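Local atomic coordinates of dihydrodipicolinate synthase (Bacillus anthracis, PDB entry 1XKY), a protein that probably catalyses the condensation of pyruvate with aspartate semialdehyde, the step that commits carbon to lysine biosynthesis, as other dihydrodipicolinate synthases do. Residues 265-270 against 292-296; 20-24 against 274-278; 49-53 against 70-74. All blocks are in the same frame, centred on the assembly; numbering follows the deposited sequence.

Interaction 1: 265-270 against 292-296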
loop_
_atom_site.group_PDB
_atom_site.type_symbol
_atom_site.label_atom_id
_atom_site.label_comp_id
_atom_site.label_asym_id
_atom_site.label_seq_id
_atom_site.Cartn_x
_atom_site.Cartn_y
_atom_site.Cartn_z
ATOM N N THR A 265 -7.539 0.179 29.506
ATOM C CA THR A 265 -6.594 0.753 30.454
ATOM C C THR A 265 -6.982 2.191 30.796
ATOM O O THR A 265 -6.938 2.572 31.952
ATOM C CB THR A 265 -5.148 0.696 29.901
ATOM O OG1 THR A 265 -4.884 -0.620 29.389
ATOM C CG2 THR A 265 -4.130 1.048 30.979
ATOM N N ALA A 266 -7.378 2.971 29.790
ATOM C CA ALA A 266 -7.874 4.345 29.992
ATOM C C ALA A 266 -9.133 4.396 30.881
ATOM O O ALA A 266 -9.277 5.286 31.730
ATOM C CB ALA A 266 -8.140 5.014 28.644
ATOM N N LEU A 267 -10.025 3.425 30.699
ATOM C CA LEU A 267 -11.197 3.278 31.558
ATOM C C LEU A 267 -10.787 3.036 33.017
ATOM O O LEU A 267 -11.318 3.666 33.934
ATOM C CB LEU A 267 -12.094 2.143 31.047
ATOM C CG LEU A 267 -13.059 2.542 29.924
ATOM C CD1 LEU A 267 -13.635 1.326 29.219
ATOM C CD2 LEU A 267 -14.173 3.427 30.488
ATOM N N GLN A 268 -9.841 2.122 33.223
ATOM C CA GLN A 268 -9.266 1.888 34.548
ATOM C C GLN A 268 -8.660 3.173 35.129
ATOM O O GLN A 268 -8.856 3.469 36.305
ATOM C CB GLN A 268 -8.238 0.750 34.487
ATOM C CG GLN A 268 -7.448 0.505 35.768
ATOM C CD GLN A 268 -6.067 1.143 35.736
ATOM O OE1 GLN A 268 -5.260 0.872 34.831
ATOM N NE2 GLN A 268 -5.782 1.991 36.723
ATOM N N MET A 269 -7.946 3.938 34.302
ATOM C CA MET A 269 -7.320 5.200 34.739
ATOM C C MET A 269 -8.338 6.236 35.257
ATOM O O MET A 269 -8.003 7.035 36.135
ATOM C CB MET A 269 -6.499 5.827 33.600
ATOM C CG MET A 269 -5.148 5.173 33.318
ATOM S SD MET A 269 -4.405 5.746 31.755
ATOM C CE MET A 269 -2.953 4.707 31.722
ATOM N N VAL A 270 -9.560 6.227 34.717
ATOM C CA VAL A 270 -10.627 7.128 35.196
ATOM C C VAL A 270 -11.624 6.438 36.129
ATOM O O VAL A 270 -12.778 6.862 36.230
ATOM C CB VAL A 270 -11.401 7.822 34.033
ATOM C CG1 VAL A 270 -10.444 8.623 33.159
ATOM C CG2 VAL A 270 -12.194 6.821 33.187
ATOM N N LEU A 292 0.037 6.571 27.305
ATOM C CA LEU A 292 -1.416 6.748 27.290
ATOM C C LEU A 292 -1.857 7.721 28.381
ATOM O O LEU A 292 -2.700 8.581 28.146
ATOM C CB LEU A 292 -2.118 5.401 27.472
ATOM C CG LEU A 292 -3.641 5.400 27.647
ATOM C CD1 LEU A 292 -4.321 6.042 26.439
ATOM C CD2 LEU A 292 -4.133 3.976 27.859
ATOM N N GLN A 293 -1.277 7.570 29.572
ATOM C CA GLN A 293 -1.622 8.404 30.723
ATOM C C GLN A 293 -1.409 9.886 30.422
ATOM O O GLN A 293 -2.214 10.728 30.808
ATOM C CB GLN A 293 -0.782 8.003 31.940
ATOM C CG GLN A 293 -1.217 8.646 33.250
ATOM C CD GLN A 293 -0.314 8.257 34.408
ATOM O OE1 GLN A 293 0.920 8.341 34.316
ATOM N NE2 GLN A 293 -0.922 7.827 35.505
ATOM N N SER A 294 -0.327 10.193 29.715
ATOM C CA SER A 294 0.005 11.580 29.424
ATOM C C SER A 294 -0.988 12.206 28.444
ATOM O O SER A 294 -1.275 13.394 28.544
ATOM C CB SER A 294 1.448 11.704 28.938
ATOM O OG SER A 294 2.334 11.608 30.051
ATOM N N VAL A 295 -1.540 11.412 27.531
ATOM C CA VAL A 295 -2.583 11.919 26.634
ATOM C C VAL A 295 -3.903 12.079 27.402
ATOM O O VAL A 295 -4.545 13.128 27.332
ATOM C CB VAL A 295 -2.789 11.029 25.380
ATOM C CG1 VAL A 295 -3.844 11.646 24.455
ATOM C CG2 VAL A 295 -1.478 10.849 24.629
ATOM N N MET A 296 -4.283 11.055 28.161
ATOM C CA MET A 296 -5.506 11.108 28.970
ATOM C C MET A 296 -5.519 12.307 29.921
ATOM O O MET A 296 -6.560 12.953 30.109
ATOM C CB MET A 296 -5.677 9.812 29.773
ATOM C CG MET A 296 -6.019 8.579 28.931
ATOM S SD MET A 296 -7.466 8.785 27.856
ATOM C CE MET A 296 -8.799 9.032 29.041
#
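Gln293 has a flat amide, yet it is not by a face or an edge of this group that Met269 meets it. The contact lies at the base of the glutamine side chain, where the methyl CE of Met269 rests 4.0 Å from Gln293 CB, the two side chains crossing at about a right angle. The Met269 chain is extended beyond CG (chi2 168°, chi3 -176°), which carries its sulfur and methyl over the backbone of the opposing helix; SD stands 4.0 Å from Gln293 CA. Helices 261-269 and 286-297 follow the eighth and last strand of the (beta/alpha)8 barrel and pack together here through apolar side chains. The axes of residues 265-269 and 292-296 approach to 10.6 Å and cross at -57°, and Val220 of helix 218-234 touches both Ala266 and Met296. The small Ala266 makes room for two larger partners. Met296 is bent at both chi2 and chi3, and its curled end brings CG, SD and CE all against Ala266 CB, with SD nearest at 3.9 Å. A turn earlier in its helix, Leu292 sets CD2 3.9 Å from Ala266 N and 4.0 Å from Thr265 CB. The hydroxyl of Thr265 takes no share in this, being hydrogen-bonded to Thr261 O one turn back in its own helix.

Interaction 2: 20-24 against 274-278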
loop_
_atom_site.group_PDB
_atom_site.type_symbol
_atom_site.label_atom_id
_atom_site.label_comp_id
_atom_site.label_asym_id
_atom_site.label_seq_id
_atom_site.Cartn_x
_atom_site.Cartn_y
_atom_site.Cartn_z
ATOM N N MET A 20 -18.649 -1.445 22.520
ATOM C CA MET A 20 -18.347 -1.627 23.931
ATOM C C MET A 20 -17.321 -2.719 24.193
ATOM O O MET A 20 -17.417 -3.817 23.652
ATOM C CB MET A 20 -19.628 -1.958 24.697
ATOM C CG MET A 20 -19.506 -1.780 26.176
ATOM S SD MET A 20 -21.010 -2.248 27.033
ATOM C CE MET A 20 -21.057 -4.006 26.743
ATOM N N VAL A 21 -16.353 -2.413 25.053
ATOM C CA VAL A 21 -15.437 -3.416 25.575
ATOM C C VAL A 21 -16.182 -4.447 26.430
ATOM O O VAL A 21 -17.271 -4.187 26.948
ATOM C CB VAL A 21 -14.261 -2.780 26.399
ATOM C CG1 VAL A 21 -13.467 -1.823 25.533
ATOM C CG2 VAL A 21 -14.772 -2.075 27.672
ATOM N N THR A 22 -15.593 -5.628 26.559
ATOM C CA THR A 22 -16.140 -6.671 27.425
ATOM C C THR A 22 -15.300 -6.748 28.707
ATOM O O THR A 22 -14.152 -7.221 28.670
ATOM C CB THR A 22 -16.157 -8.039 26.719
ATOM O OG1 THR A 22 -16.899 -7.943 25.496
ATOM C CG2 THR A 22 -16.804 -9.096 27.612
ATOM N N PRO A 23 -15.839 -6.240 29.832
ATOM C CA PRO A 23 -15.100 -6.334 31.093
ATOM C C PRO A 23 -14.793 -7.772 31.519
ATOM O O PRO A 23 -15.672 -8.639 31.456
ATOM C CB PRO A 23 -16.037 -5.657 32.110
ATOM C CG PRO A 23 -16.907 -4.773 31.297
ATOM C CD PRO A 23 -17.101 -5.489 29.998
ATOM N N PHE A 24 -13.550 -8.006 31.937
ATOM C CA PHE A 24 -13.133 -9.296 32.486
ATOM C C PHE A 24 -12.697 -9.152 33.938
ATOM O O PHE A 24 -12.159 -8.111 34.356
ATOM C CB PHE A 24 -11.976 -9.916 31.683
ATOM C CG PHE A 24 -12.302 -10.212 30.235
ATOM C CD1 PHE A 24 -11.416 -9.851 29.224
ATOM C CD2 PHE A 24 -13.482 -10.856 29.880
ATOM C CE1 PHE A 24 -11.701 -10.121 27.882
ATOM C CE2 PHE A 24 -13.770 -11.137 28.534
ATOM C CZ PHE A 24 -12.879 -10.768 27.545
ATOM N N VAL A 274 -12.278 -2.307 33.976
ATOM C CA VAL A 274 -12.941 -3.325 33.179
ATOM C C VAL A 274 -11.981 -4.496 32.902
ATOM O O VAL A 274 -12.192 -5.280 31.973
ATOM C CB VAL A 274 -13.489 -2.735 31.846
ATOM C CG1 VAL A 274 -14.598 -1.749 32.124
ATOM C CG2 VAL A 274 -12.393 -2.063 31.038
ATOM N N GLY A 275 -10.924 -4.590 33.710
ATOM C CA GLY A 275 -9.978 -5.701 33.639
ATOM C C GLY A 275 -9.031 -5.645 32.457
ATOM O O GLY A 275 -8.864 -4.598 31.819
ATOM N N SER A 276 -8.437 -6.795 32.160
ATOM C CA SER A 276 -7.431 -6.912 31.124
ATOM C C SER A 276 -8.003 -7.539 29.845
ATOM O O SER A 276 -9.206 -7.453 29.600
ATOM C CB SER A 276 -6.259 -7.725 31.654
ATOM O OG SER A 276 -5.116 -7.483 30.873
ATOM N N VAL A 277 -7.128 -8.157 29.050
ATOM C CA VAL A 277 -7.470 -8.713 27.746
ATOM C C VAL A 277 -7.039 -10.164 27.656
ATOM O O VAL A 277 -6.234 -10.636 28.463
ATOM C CB VAL A 277 -6.813 -7.924 26.579
ATOM C CG1 VAL A 277 -7.494 -6.572 26.393
ATOM C CG2 VAL A 277 -5.287 -7.777 26.788
ATOM N N ARG A 278 -7.585 -10.871 26.671
ATOM C CA ARG A 278 -7.249 -12.283 26.469
ATOM C C ARG A 278 -6.254 -12.440 25.339
ATOM O O ARG A 278 -6.351 -11.752 24.329
ATOM C CB ARG A 278 -8.500 -13.093 26.157
ATOM C CG ARG A 278 -9.488 -13.129 27.291
ATOM C CD ARG A 278 -10.635 -14.034 26.971
ATOM N NE ARG A 278 -11.642 -14.051 28.024
ATOM C CZ ARG A 278 -12.796 -14.707 27.935
ATOM N NH1 ARG A 278 -13.094 -15.386 26.837
ATOM N NH2 ARG A 278 -13.665 -14.682 28.941
#
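Phe24 and Arg278 each carry CG anti to the carbonyl carbon (chi1 -61° and -64°); from there Arg278 runs extended to NE and lays its guanidinium on the ring. Phe24 lies in the loop after the first strand of a (beta/alpha)8 barrel, and Arg278 in the segment between helices 261-269 and 286-297. The guanidinium and ring planes are only 18° apart, and Arg278 CZ stands 4.3 Å from the ring centroid, an off-centre cation-pi stack in which NE comes 3.5 Å from Phe24 CZ, near the rim. The opposite face of the ring is covered at its centre by Thr22 O, while Ser276 O lies at the edge, 3.3 Å from CD1. Lys264 NZ hydrogen-bonds to both of these carbonyl oxygens, linking the two segments through a third element. The arginine is fixed by more than the ring: NH2 forms a salt bridge with Glu66 and bonds to Gly28 O, and NH1 bonds to Thr61 O, so its flat group has little liberty to turn.

At the start of segment 274-278 backbone meets backbone. Phe24 N donates to Val274 O at 3.0 Å, approaching from well above the carbonyl plane, and the same oxygen receives a CA-H...O contact from Pro23 CA. In return, Gly275 CA comes 3.3 Å from Phe24 O, a closeness that a residue lacking CB permits, and its positive phi suits glycine too. Pro23 CB sits 3.9 Å from Val274 CB, and the side chains of Val21 and Val274 cross at about a right angle with their CG2 methyls 4.1 Å apart.

Interaction 3: 49-53 against 70-74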
loop_
_atom_site.group_PDB
_atom_site.type_symbol
_atom_site.label_atom_id
_atom_site.label_comp_id
_atom_site.label_asym_id
_atom_site.label_seq_id
_atom_site.Cartn_x
_atom_site.Cartn_y
_atom_site.Cartn_z
ATOM N N ALA A 49 -26.477 3.969 21.299
ATOM C CA ALA A 49 -26.683 2.571 20.931
ATOM C C ALA A 49 -25.458 1.805 21.390
ATOM O O ALA A 49 -24.352 2.349 21.385
ATOM C CB ALA A 49 -26.879 2.412 19.419
ATOM N N ILE A 50 -25.643 0.557 21.798
ATOM C CA ILE A 50 -24.514 -0.250 22.238
ATOM C C ILE A 50 -24.293 -1.448 21.323
ATOM O O ILE A 50 -25.198 -2.254 21.122
ATOM C CB ILE A 50 -24.684 -0.726 23.691
ATOM C CG1 ILE A 50 -24.644 0.477 24.635
ATOM C CG2 ILE A 50 -23.580 -1.737 24.062
ATOM C CD1 ILE A 50 -24.944 0.142 26.069
ATOM N N VAL A 51 -23.079 -1.547 20.779
ATOM C CA VAL A 51 -22.651 -2.745 20.058
ATOM C C VAL A 51 -21.980 -3.692 21.056
ATOM O O VAL A 51 -20.977 -3.343 21.685
ATOM C CB VAL A 51 -21.687 -2.435 18.884
ATOM C CG1 VAL A 51 -21.441 -3.693 18.070
ATOM C CG2 VAL A 51 -22.250 -1.338 18.002
ATOM N N VAL A 52 -22.557 -4.882 21.205
ATOM C CA VAL A 52 -22.095 -5.856 22.181
ATOM C C VAL A 52 -21.361 -6.999 21.503
ATOM O O VAL A 52 -21.862 -7.597 20.534
ATOM C CB VAL A 52 -23.266 -6.478 22.965
ATOM C CG1 VAL A 52 -22.743 -7.432 24.040
ATOM C CG2 VAL A 52 -24.127 -5.399 23.584
ATOM N N GLY A 53 -20.190 -7.315 22.049
ATOM C CA GLY A 53 -19.393 -8.454 21.607
ATOM C C GLY A 53 -18.838 -8.302 20.204
ATOM O O GLY A 53 -18.712 -9.287 19.477
ATOM N N LEU A 70 -23.410 -12.716 27.462
ATOM C CA LEU A 70 -23.100 -11.294 27.409
ATOM C C LEU A 70 -24.221 -10.488 26.757
ATOM O O LEU A 70 -24.602 -9.431 27.278
ATOM C CB LEU A 70 -21.772 -11.057 26.666
ATOM C CG LEU A 70 -21.259 -9.613 26.616
ATOM C CD1 LEU A 70 -20.978 -9.082 28.013
ATOM C CD2 LEU A 70 -20.006 -9.519 25.738
ATOM N N TYR A 71 -24.742 -10.973 25.625
ATOM C CA TYR A 71 -25.868 -10.308 24.960
ATOM C C TYR A 71 -27.056 -10.212 25.919
ATOM O O TYR A 71 -27.673 -9.150 26.063
ATOM C CB TYR A 71 -26.351 -11.056 23.705
ATOM C CG TYR A 71 -25.328 -11.329 22.621
ATOM C CD1 TYR A 71 -24.217 -10.499 22.419
ATOM C CD2 TYR A 71 -25.495 -12.416 21.765
ATOM C CE1 TYR A 71 -23.286 -10.780 21.412
ATOM C CE2 TYR A 71 -24.583 -12.694 20.755
ATOM C CZ TYR A 71 -23.481 -11.879 20.579
ATOM O OH TYR A 71 -22.579 -12.185 19.571
ATOM N N ARG A 72 -27.370 -11.341 26.554
ATOM C CA ARG A 72 -28.527 -11.439 27.436
ATOM C C ARG A 72 -28.416 -10.462 28.607
ATOM O O ARG A 72 -29.378 -9.780 28.939
ATOM C CB ARG A 72 -28.679 -12.876 27.943
ATOM C CG ARG A 72 -29.885 -13.107 28.815
ATOM C CD ARG A 72 -29.829 -14.467 29.494
ATOM N NE ARG A 72 -30.085 -15.561 28.557
ATOM C CZ ARG A 72 -29.187 -16.445 28.126
ATOM N NH1 ARG A 72 -27.917 -16.407 28.535
ATOM N NH2 ARG A 72 -29.567 -17.391 27.272
ATOM N N HIS A 73 -27.238 -10.386 29.212
ATOM C CA HIS A 73 -27.027 -9.473 30.329
ATOM C C HIS A 73 -27.151 -8.005 29.915
ATOM O O HIS A 73 -27.779 -7.202 30.609
ATOM C CB HIS A 73 -25.658 -9.700 30.953
ATOM C CG HIS A 73 -25.388 -8.805 32.121
ATOM N ND1 HIS A 73 -26.000 -8.983 33.341
ATOM C CD2 HIS A 73 -24.596 -7.715 32.251
ATOM C CE1 HIS A 73 -25.580 -8.053 34.181
ATOM N NE2 HIS A 73 -24.730 -7.267 33.543
ATOM N N VAL A 74 -26.551 -7.662 28.779
ATOM C CA VAL A 74 -26.591 -6.296 28.289
ATOM C C VAL A 74 -28.025 -5.897 27.921
ATOM O O VAL A 74 -28.452 -4.781 28.213
ATOM C CB VAL A 74 -25.617 -6.085 27.095
ATOM C CG1 VAL A 74 -25.765 -4.689 26.520
ATOM C CG2 VAL A 74 -24.167 -6.345 27.531
HETATM O O HOH W 1 -20.131 -11.399 19.419
#
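Val52 shows how a single valine can fill the space between a strand and the helix that follows it. Its CB already lies 4.2 Å from Tyr71 CD1. With CG1 anti to the backbone N (chi1 -177°), that methyl faces mainly Leu70 and Tyr71, though Val74 CG2 touches it too, while CG2 goes to Val74. CG1 settles 3.7 Å from Leu70 CG and also meets the edge of the Tyr71 ring, in the ring plane, at CD1. CG2 meets Val74 tip to tip, its 3.4 Å approach to Val74 CG1 being tighter than usual for two carbons. The elements belong to a beta-alpha-beta unit of the barrel: strand 49-52 and residues 70-74 of helix 64-78 run nearly antiparallel, and strand 84-87 comes next, with Val84 touching both Val52 and Val74. One turn of helix separates Leu70 from Val74, a spacing that lets both lie against the same valine. Earlier in the strand, Ile50 CG2 adds a looser touch on Val74 CG1. Beyond the strand the contact turns polar, where a water donates to Gly53 O and accepts from Tyr71 OH at 2.6 Å, tying the far end of the tyrosine to the loop.

How the interactions relate
The three contacts form a chain from barrel wall to outer helices, with interaction 2 as the middle link. Leu267, on the helix of interaction 1, presses CD1 to 3.9 Å from Val21 CG2 and 4.0 Å from Val274 CG2, so that both segments of interaction 2 lean on it. Toward interaction 3, Met20 N probably hydrogen-bonds to Val51 O at 3.1 Å, joining neighbouring strand ends, and Thr22 OG1 packs 3.5 Å from Leu70 CD2. Interactions 1 and 3 do not touch; their nearest atoms are about 12 Å apart. Segment 20-24 and Gly53 follow strands 16-19 and 49-52 at their C-terminal ends, the side where enzymes of this fold keep the active site.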